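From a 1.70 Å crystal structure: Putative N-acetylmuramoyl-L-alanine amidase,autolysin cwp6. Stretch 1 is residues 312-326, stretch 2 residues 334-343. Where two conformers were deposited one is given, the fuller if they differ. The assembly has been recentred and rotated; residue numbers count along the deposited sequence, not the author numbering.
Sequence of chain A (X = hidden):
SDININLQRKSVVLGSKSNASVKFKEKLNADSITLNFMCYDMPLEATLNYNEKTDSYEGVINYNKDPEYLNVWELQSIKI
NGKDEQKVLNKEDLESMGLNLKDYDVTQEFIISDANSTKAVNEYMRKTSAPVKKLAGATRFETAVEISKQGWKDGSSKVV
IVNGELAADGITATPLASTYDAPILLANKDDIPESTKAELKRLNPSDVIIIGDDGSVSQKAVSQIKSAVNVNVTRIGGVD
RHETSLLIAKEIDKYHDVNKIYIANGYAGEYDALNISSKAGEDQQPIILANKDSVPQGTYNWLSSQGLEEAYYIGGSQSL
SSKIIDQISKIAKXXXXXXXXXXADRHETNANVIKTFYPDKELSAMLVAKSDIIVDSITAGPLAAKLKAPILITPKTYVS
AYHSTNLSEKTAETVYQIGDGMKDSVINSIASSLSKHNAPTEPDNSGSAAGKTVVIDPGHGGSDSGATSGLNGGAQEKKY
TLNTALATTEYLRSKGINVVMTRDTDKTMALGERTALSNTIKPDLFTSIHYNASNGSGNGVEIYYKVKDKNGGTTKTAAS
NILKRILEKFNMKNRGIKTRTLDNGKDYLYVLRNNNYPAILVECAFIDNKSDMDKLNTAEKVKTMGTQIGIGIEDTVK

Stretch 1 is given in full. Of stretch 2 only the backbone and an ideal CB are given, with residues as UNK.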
ATOM      1  N   TYR A 312      -2.383  -1.341 -17.922  1.00 22.03           N
ATOM      2  CA  TYR A 312      -2.953  -0.541 -16.845  1.00 21.76           C
ATOM      3  C   TYR A 312      -2.148   0.701 -16.747  1.00 22.43           C
ATOM      4  O   TYR A 312      -0.977   0.675 -17.069  1.00 21.03           O
ATOM      5  CB  TYR A 312      -2.909  -1.279 -15.498  1.00 20.09           C
ATOM      6  CG  TYR A 312      -3.827  -2.466 -15.490  1.00 21.42           C
ATOM      7  CD1 TYR A 312      -3.379  -3.716 -15.901  1.00 20.50           C
ATOM      8  CD2 TYR A 312      -5.168  -2.335 -15.118  1.00 23.10           C
ATOM      9  CE1 TYR A 312      -4.229  -4.810 -15.949  1.00 27.81           C
ATOM     10  CE2 TYR A 312      -6.035  -3.433 -15.166  1.00 26.92           C
ATOM     11  CZ  TYR A 312      -5.557  -4.658 -15.584  1.00 31.70           C
ATOM     12  OH  TYR A 312      -6.387  -5.746 -15.673  1.00 33.66           O
ATOM     13  N   TYR A 313      -2.773   1.815 -16.359  1.00 19.40           N
ATOM     14  CA  TYR A 313      -2.090   3.108 -16.240  1.00 19.53           C
ATOM     15  C   TYR A 313      -2.155   3.574 -14.804  1.00 22.07           C
ATOM     16  O   TYR A 313      -3.258   3.855 -14.304  1.00 23.27           O
ATOM     17  CB  TYR A 313      -2.803   4.147 -17.157  1.00 20.87           C
ATOM     18  CG  TYR A 313      -2.994   3.604 -18.552  1.00 21.36           C
ATOM     19  CD1 TYR A 313      -1.977   3.702 -19.509  1.00 24.70           C
ATOM     20  CD2 TYR A 313      -4.174   2.963 -18.917  1.00 24.75           C
ATOM     21  CE1 TYR A 313      -2.143   3.169 -20.782  1.00 24.54           C
ATOM     22  CE2 TYR A 313      -4.337   2.424 -20.182  1.00 21.10           C
ATOM     23  CZ  TYR A 313      -3.319   2.523 -21.108  1.00 25.32           C
ATOM     24  OH  TYR A 313      -3.454   1.941 -22.354  1.00 25.30           O
ATOM     25  N   ILE A 314      -1.018   3.714 -14.138  1.00 20.02           N
ATOM     26  CA  ILE A 314      -1.015   4.119 -12.747  1.00 22.16           C
ATOM     27  C   ILE A 314      -0.588   5.564 -12.710  1.00 24.07           C
ATOM     28  O   ILE A 314       0.561   5.848 -13.005  1.00 24.28           O
ATOM     29  CB  ILE A 314       0.000   3.248 -11.884  1.00 22.33           C
ATOM     30  CG1 ILE A 314      -0.199   1.735 -12.184  1.00 20.90           C
ATOM     31  CG2 ILE A 314      -0.171   3.534 -10.357  1.00 19.71           C
ATOM     32  CD1 ILE A 314      -1.650   1.183 -11.975  1.00 21.68           C
ATOM     33  N   GLY A 315      -1.478   6.477 -12.370  1.00 21.06           N
ATOM     34  CA  GLY A 315      -1.108   7.891 -12.394  1.00 25.18           C
ATOM     35  C   GLY A 315      -2.276   8.706 -12.957  1.00 28.05           C
ATOM     36  O   GLY A 315      -3.069   8.170 -13.729  1.00 26.53           O
ATOM     37  N   GLY A 316      -2.383   9.986 -12.580  1.00 28.18           N
ATOM     38  CA  GLY A 316      -3.466  10.833 -13.091  1.00 29.60           C
ATOM     39  C   GLY A 316      -3.136  11.374 -14.478  1.00 31.86           C
ATOM     40  O   GLY A 316      -2.099  11.055 -15.069  1.00 28.22           O
ATOM     41  N   SER A 317      -4.051  12.214 -15.000  1.00 29.13           N
ATOM     42  CA  SER A 317      -3.993  12.855 -16.325  1.00 34.71           C
ATOM     43  C   SER A 317      -2.739  13.665 -16.555  1.00 32.62           C
ATOM     44  O   SER A 317      -2.249  13.743 -17.682  1.00 35.14           O
ATOM     45  CB  SER A 317      -5.192  13.805 -16.476  1.00 35.55           C
ATOM     46  OG  SER A 317      -6.275  12.927 -16.689  1.00 46.08           O
ATOM     47  N   GLN A 318      -2.233  14.270 -15.515  1.00 31.87           N
ATOM     48  CA  GLN A 318      -1.035  15.056 -15.624  1.00 35.86           C
ATOM     49  C   GLN A 318       0.201  14.199 -15.743  1.00 37.95           C
ATOM     50  O   GLN A 318       1.249  14.723 -16.137  1.00 36.18           O
ATOM     51  CB  GLN A 318      -0.847  15.954 -14.394  1.00 43.43           C
ATOM     52  CG  GLN A 318      -2.014  15.961 -13.408  1.00 56.50           C
ATOM     53  CD  GLN A 318      -2.225  14.627 -12.692  1.00 57.40           C
ATOM     54  OE1 GLN A 318      -3.184  13.941 -12.963  1.00 54.86           O
ATOM     55  NE2 GLN A 318      -1.333  14.232 -11.773  1.00 56.60           N
ATOM     56  N   SER A 319       0.127  12.893 -15.367  1.00 32.51           N
ATOM     57  CA  SER A 319       1.310  12.024 -15.479  1.00 30.59           C
ATOM     58  C   SER A 319       1.245  11.164 -16.688  1.00 26.99           C
ATOM     59  O   SER A 319       2.274  10.890 -17.275  1.00 27.27           O
ATOM     60  CB  SER A 319       1.424  11.121 -14.252  1.00 31.54           C
ATOM     61  OG  SER A 319       1.684  11.931 -13.124  1.00 34.95           O
ATOM     62  N   LEU A 320       0.016  10.677 -17.035  1.00 26.65           N
ATOM     63  CA  LEU A 320      -0.228   9.808 -18.196  1.00 25.61           C
ATOM     64  C   LEU A 320      -1.450  10.387 -18.836  1.00 26.92           C
ATOM     65  O   LEU A 320      -2.542  10.271 -18.279  1.00 26.83           O
ATOM     66  CB  LEU A 320      -0.493   8.352 -17.720  1.00 24.57           C
ATOM     67  CG  LEU A 320       0.760   7.749 -17.026  1.00 25.91           C
ATOM     68  CD1 LEU A 320       0.361   6.377 -16.434  1.00 27.15           C
ATOM     69  CD2 LEU A 320       1.933   7.598 -18.079  1.00 22.68           C
ATOM     70  N   SER A 321      -1.298  11.020 -20.022  1.00 26.16           N
ATOM     71  CA  SER A 321      -2.469  11.699 -20.605  1.00 29.23           C
ATOM     72  C   SER A 321      -3.284  10.731 -21.462  1.00 32.54           C
ATOM     73  O   SER A 321      -2.893   9.577 -21.652  1.00 29.48           O
ATOM     74  CB  SER A 321      -1.959  12.837 -21.497  1.00 32.18           C
ATOM     75  OG  SER A 321      -1.427  12.256 -22.681  1.00 31.17           O
ATOM     76  N   SER A 322      -4.409  11.222 -22.041  1.00 29.24           N
ATOM     77  CA  SER A 322      -5.227  10.387 -22.909  1.00 31.83           C
ATOM     78  C   SER A 322      -4.437   9.974 -24.149  1.00 31.02           C
ATOM     79  O   SER A 322      -4.810   9.011 -24.815  1.00 30.26           O
ATOM     80  CB  SER A 322      -6.490  11.150 -23.332  1.00 39.50           C
ATOM     81  OG  SER A 322      -6.081  12.365 -23.935  1.00 47.00           O
ATOM     82  N   LYS A 323      -3.347  10.685 -24.463  1.00 29.58           N
ATOM     83  CA  LYS A 323      -2.569  10.335 -25.650  1.00 32.87           C
ATOM     84  C   LYS A 323      -1.831   8.997 -25.434  1.00 32.05           C
ATOM     85  O   LYS A 323      -1.787   8.162 -26.351  1.00 28.67           O
ATOM     86  CB  LYS A 323      -1.559  11.457 -25.950  1.00 36.12           C
ATOM     87  CG  LYS A 323      -2.193  12.627 -26.752  1.00 43.22           C
ATOM     88  CD  LYS A 323      -1.386  13.889 -26.560  1.00 54.06           C
ATOM     89  CE  LYS A 323      -2.063  15.105 -27.166  1.00 67.34           C
ATOM     90  NZ  LYS A 323      -1.821  16.327 -26.347  1.00 73.28           N
ATOM     91  N   ILE A 324      -1.281   8.756 -24.216  1.00 28.12           N
ATOM     92  CA  ILE A 324      -0.599   7.441 -24.065  1.00 24.44           C
ATOM     93  C   ILE A 324      -1.652   6.351 -23.981  1.00 27.31           C
ATOM     94  O   ILE A 324      -1.417   5.248 -24.461  1.00 28.52           O
ATOM     95  CB  ILE A 324       0.367   7.499 -22.860  1.00 31.36           C
ATOM     96  CG1 ILE A 324       1.356   6.260 -22.935  1.00 32.41           C
ATOM     97  CG2 ILE A 324      -0.429   7.590 -21.546  1.00 29.30           C
ATOM     98  CD1 ILE A 324       2.334   6.247 -21.809  1.00 31.48           C
ATOM     99  N   ILE A 325      -2.839   6.624 -23.393  1.00 26.07           N
ATOM    100  CA  ILE A 325      -3.860   5.569 -23.383  1.00 28.13           C
ATOM    101  C   ILE A 325      -4.276   5.216 -24.835  1.00 29.41           C
ATOM    102  O   ILE A 325      -4.468   4.060 -25.180  1.00 29.23           O
ATOM    103  CB  ILE A 325      -5.062   6.018 -22.516  1.00 28.55           C
ATOM    104  CG1 ILE A 325      -4.592   6.143 -21.046  1.00 28.89           C
ATOM    105  CG2 ILE A 325      -6.233   5.050 -22.652  1.00 27.01           C
ATOM    106  CD1 ILE A 325      -5.729   6.352 -20.045  1.00 34.87           C
ATOM    107  N   ASP A 326      -4.412   6.222 -25.673  1.00 31.71           N
ATOM    108  CA  ASP A 326      -4.751   5.993 -27.062  1.00 35.32           C
ATOM    109  C   ASP A 326      -3.680   5.154 -27.738  1.00 34.18           C
ATOM    110  O   ASP A 326      -4.016   4.225 -28.473  1.00 34.33           O
ATOM    111  CB  ASP A 326      -4.797   7.326 -27.811  1.00 42.06           C
ATOM    112  CG  ASP A 326      -5.052   7.049 -29.283  1.00 57.80           C
ATOM    113  OD1 ASP A 326      -4.097   7.189 -30.101  1.00 61.61           O
ATOM    114  OD2 ASP A 326      -6.192   6.674 -29.619  1.00 63.60           O
ATOM    115  N   UNK A 334      -6.896  -5.089 -24.054  0.77 27.62           N
ATOM    116  CA  UNK A 334      -7.692  -4.380 -23.039  0.77 28.53           C
ATOM    117  C   UNK A 334      -6.793  -3.317 -22.394  0.77 28.83           C
ATOM    118  O   UNK A 334      -6.116  -3.578 -21.410  0.77 26.76           O
ATOM    119  CB  UNK A 334      -8.246  -5.345 -21.988  0.77 28.53           C
ATOM    120  N   UNK A 335      -6.792  -2.112 -22.971  1.00 27.12           N
ATOM    121  CA  UNK A 335      -5.934  -1.025 -22.495  1.00 26.21           C
ATOM    122  C   UNK A 335      -6.631   0.318 -22.539  1.00 25.91           C
ATOM    123  O   UNK A 335      -6.001   1.314 -22.839  1.00 26.32           O
ATOM    124  CB  UNK A 335      -4.651  -0.961 -23.326  1.00 26.21           C
ATOM    125  N   UNK A 336      -7.961   0.355 -22.266  1.00 27.80           N
ATOM    126  CA  UNK A 336      -8.678   1.635 -22.291  1.00 27.76           C
ATOM    127  C   UNK A 336      -8.502   2.369 -20.981  1.00 30.59           C
ATOM    128  O   UNK A 336      -7.905   1.830 -20.035  1.00 27.61           O
ATOM    129  CB  UNK A 336     -10.166   1.421 -22.575  1.00 27.76           C
ATOM    130  N   UNK A 337      -9.061   3.583 -20.910  1.00 28.61           N
ATOM    131  CA  UNK A 337      -8.964   4.444 -19.733  1.00 27.94           C
ATOM    132  C   UNK A 337      -9.610   3.843 -18.557  1.00 26.78           C
ATOM    133  O   UNK A 337      -9.384   4.301 -17.429  1.00 29.35           O
ATOM    134  CB  UNK A 337      -9.584   5.817 -20.000  1.00 27.94           C
ATOM    135  N   UNK A 338     -10.436   2.828 -18.752  1.00 25.05           N
ATOM    136  CA  UNK A 338     -11.053   2.136 -17.624  1.00 29.24           C
ATOM    137  C   UNK A 338      -9.934   1.509 -16.710  1.00 30.40           C
ATOM    138  O   UNK A 338     -10.154   1.206 -15.538  1.00 26.07           O
ATOM    139  CB  UNK A 338     -12.014   1.060 -18.134  1.00 29.24           C
ATOM    140  N   UNK A 339      -8.744   1.296 -17.299  1.00 27.58           N
ATOM    141  CA  UNK A 339      -7.640   0.647 -16.581  1.00 25.87           C
ATOM    142  C   UNK A 339      -6.739   1.661 -15.922  1.00 25.56           C
ATOM    143  O   UNK A 339      -5.630   1.312 -15.491  1.00 24.96           O
ATOM    144  CB  UNK A 339      -6.820  -0.230 -17.530  1.00 25.87           C
ATOM    145  N   UNK A 340      -7.177   2.928 -15.830  1.00 20.78           N
ATOM    146  CA  UNK A 340      -6.376   3.910 -15.112  1.00 23.10           C
ATOM    147  C   UNK A 340      -6.651   3.856 -13.609  1.00 23.66           C
ATOM    148  O   UNK A 340      -7.796   3.757 -13.185  1.00 24.00           O
ATOM    149  CB  UNK A 340      -6.655   5.315 -15.649  1.00 23.10           C
ATOM    150  N   UNK A 341      -5.613   3.928 -12.784  1.00 21.28           N
ATOM    151  CA  UNK A 341      -5.826   3.956 -11.351  1.00 19.96           C
ATOM    152  C   UNK A 341      -5.030   5.148 -10.867  1.00 20.94           C
ATOM    153  O   UNK A 341      -3.836   5.262 -11.187  1.00 23.52           O
ATOM    154  CB  UNK A 341      -5.407   2.654 -10.665  1.00 19.96           C
ATOM    155  N   UNK A 342      -5.632   6.059 -10.128  1.00 23.77           N
ATOM    156  CA  UNK A 342      -4.819   7.226  -9.727  1.00 28.94           C
ATOM    157  C   UNK A 342      -5.169   7.695  -8.349  1.00 27.80           C
ATOM    158  O   UNK A 342      -5.737   6.934  -7.591  1.00 28.41           O
ATOM    159  CB  UNK A 342      -4.997   8.381 -10.714  1.00 28.94           C
ATOM    160  N   UNK A 343      -4.770   8.904  -7.982  1.00 27.08           N
ATOM    161  CA  UNK A 343      -5.050   9.401  -6.642  1.00 24.60           C
ATOM    162  C   UNK A 343      -4.509  10.811  -6.534  1.00 27.29           C
ATOM    163  O   UNK A 343      -3.644  11.195  -7.275  1.00 25.46           O
ATOM    164  CB  UNK A 343      -4.441   8.495  -5.570  1.00 24.60           C
TER

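Position 334 puts its ideal CB beyond 5.5 Å of any atom of stretch 1, so this contact scarcely constrains it; polar residues would do. It is Asn334, whose OD1 accepts a hydrogen bond from ND2 of the residue at 339 (2.8 Å).

At 335 the backbone carbonyl does the work: Tyr313 OH donates to its O at 2.7 Å. The same hydroxyl sits only 3.3 Å from the ideal CB, a tight fit for any side chain, although phi/psi of -141/35 does not by itself demand glycine. Something very small suits, and Gly335 leaves the phenol room.

Position 336 points away from stretch 1 into a space it does not fill, so many residues fit. Thr336 turns its OG1 back to accept from N of 338 (3.3 Å), supporting the short 3-10 segment that follows.

At 337 the ideal CB points sideways, 3.9 Å from Ile325 CD1; a small polar or modest aliphatic residue would serve. Ser337 brings its CB against that methyl. Position 338 points away and meets nothing, leaving a long polar chain free: Lys338.

Position 339 points toward stretch 1, with its ideal CB 3.6 Å from Tyr312 CD2, and its backbone O accepts from Tyr313 N (3.0 Å). A medium-sized side chain, flat or polar, could lie against the tyrosine. Asn339 does so, its ND2 over one face of the Tyr312 ring.

Position 340 pairs with Tyr313 in a parallel bridge, and its CB lies on the same face of the sheet as the Tyr313 side chain. Farther along that face, the loop after the strand turns the carbonyls of Gly315 and Leu320 toward a common space, without an acidic side chain. A long donor is wanted; lysine could reach for part of this, but a guanidinium can serve several acceptors at once. Arg340 extends with chi1 and chi2 both t, then NH1 donates to Gly315 O (2.9 Å) and to Leu320 O (2.9 Å), while NH2 also donates to Leu320 O (3.0 Å). Ile325 CD1 approaches NH2 at 3.5 Å.

Position 341 bridges Ile314 on the other face, its ideal CB 4.2 Å from Ile314 CD1. Its N donates to Tyr313 O (2.8 Å) and its O accepts from Gly315 N (2.9 Å). A beta-branched aliphatic is natural, valine or isoleucine; Val341 is deposited.

Position 342 points sideways, its ideal CB 3.5 Å from Gly315 C and close to side-chain-free backbone. Small residues suit, and Ser342 packs its CB there. Position 343 points away, free of contact: Gly343.

Stretch 2 (334-343) NGTSKNRVSG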
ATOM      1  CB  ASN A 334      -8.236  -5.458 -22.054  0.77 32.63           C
ATOM      2  CG  ASN A 334      -8.730  -4.994 -20.691  0.77 42.83           C
ATOM      3  OD1 ASN A 334      -8.952  -3.802 -20.455  0.77 44.63           O
ATOM      4  ND2 ASN A 334      -8.973  -5.911 -19.724  0.77 46.61           N
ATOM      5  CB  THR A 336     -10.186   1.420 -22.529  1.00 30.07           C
ATOM      6  OG1 THR A 336     -10.775   0.881 -21.352  1.00 28.76           O
ATOM      7  CG2 THR A 336     -10.450   0.460 -23.727  1.00 30.40           C
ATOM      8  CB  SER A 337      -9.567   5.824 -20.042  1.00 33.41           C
ATOM      9  OG  SER A 337     -10.947   5.663 -20.347  1.00 34.56           O
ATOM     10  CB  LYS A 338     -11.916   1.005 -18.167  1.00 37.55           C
ATOM     11  CG  LYS A 338     -12.908   0.484 -17.146  1.00 56.11           C
ATOM     12  CD  LYS A 338     -12.591  -0.961 -16.723  1.00 64.24           C
ATOM     13  CE  LYS A 338     -13.226  -1.293 -15.380  1.00 71.85           C
ATOM     14  NZ  LYS A 338     -12.314  -2.075 -14.493  1.00 74.31           N
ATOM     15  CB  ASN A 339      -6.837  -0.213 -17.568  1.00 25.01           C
ATOM     16  CG  ASN A 339      -7.633  -1.414 -18.005  1.00 31.81           C
ATOM     17  OD1 ASN A 339      -8.735  -1.647 -17.483  1.00 32.72           O
ATOM     18  ND2 ASN A 339      -7.143  -2.278 -18.888  1.00 27.99           N
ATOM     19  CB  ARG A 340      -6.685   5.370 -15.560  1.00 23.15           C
ATOM     20  CG  ARG A 340      -5.847   6.391 -14.791  1.00 26.48           C
ATOM     21  CD  ARG A 340      -6.401   7.841 -14.946  1.00 27.22           C
ATOM     22  NE  ARG A 340      -6.338   8.312 -16.348  1.00 25.83           N
ATOM     23  CZ  ARG A 340      -5.268   8.838 -16.937  1.00 25.89           C
ATOM     24  NH1 ARG A 340      -4.121   8.939 -16.281  1.00 23.60           N
ATOM     25  NH2 ARG A 340      -5.345   9.302 -18.189  1.00 25.69           N
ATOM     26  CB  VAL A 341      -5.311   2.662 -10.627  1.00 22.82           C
ATOM     27  CG1 VAL A 341      -5.417   2.841  -9.099  1.00 20.37           C
ATOM     28  CG2 VAL A 341      -6.142   1.444 -11.079  1.00 23.80           C
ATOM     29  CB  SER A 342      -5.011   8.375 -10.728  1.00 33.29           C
ATOM     30  OG  SER A 342      -6.382   8.746 -10.722  1.00 35.06           O
TER
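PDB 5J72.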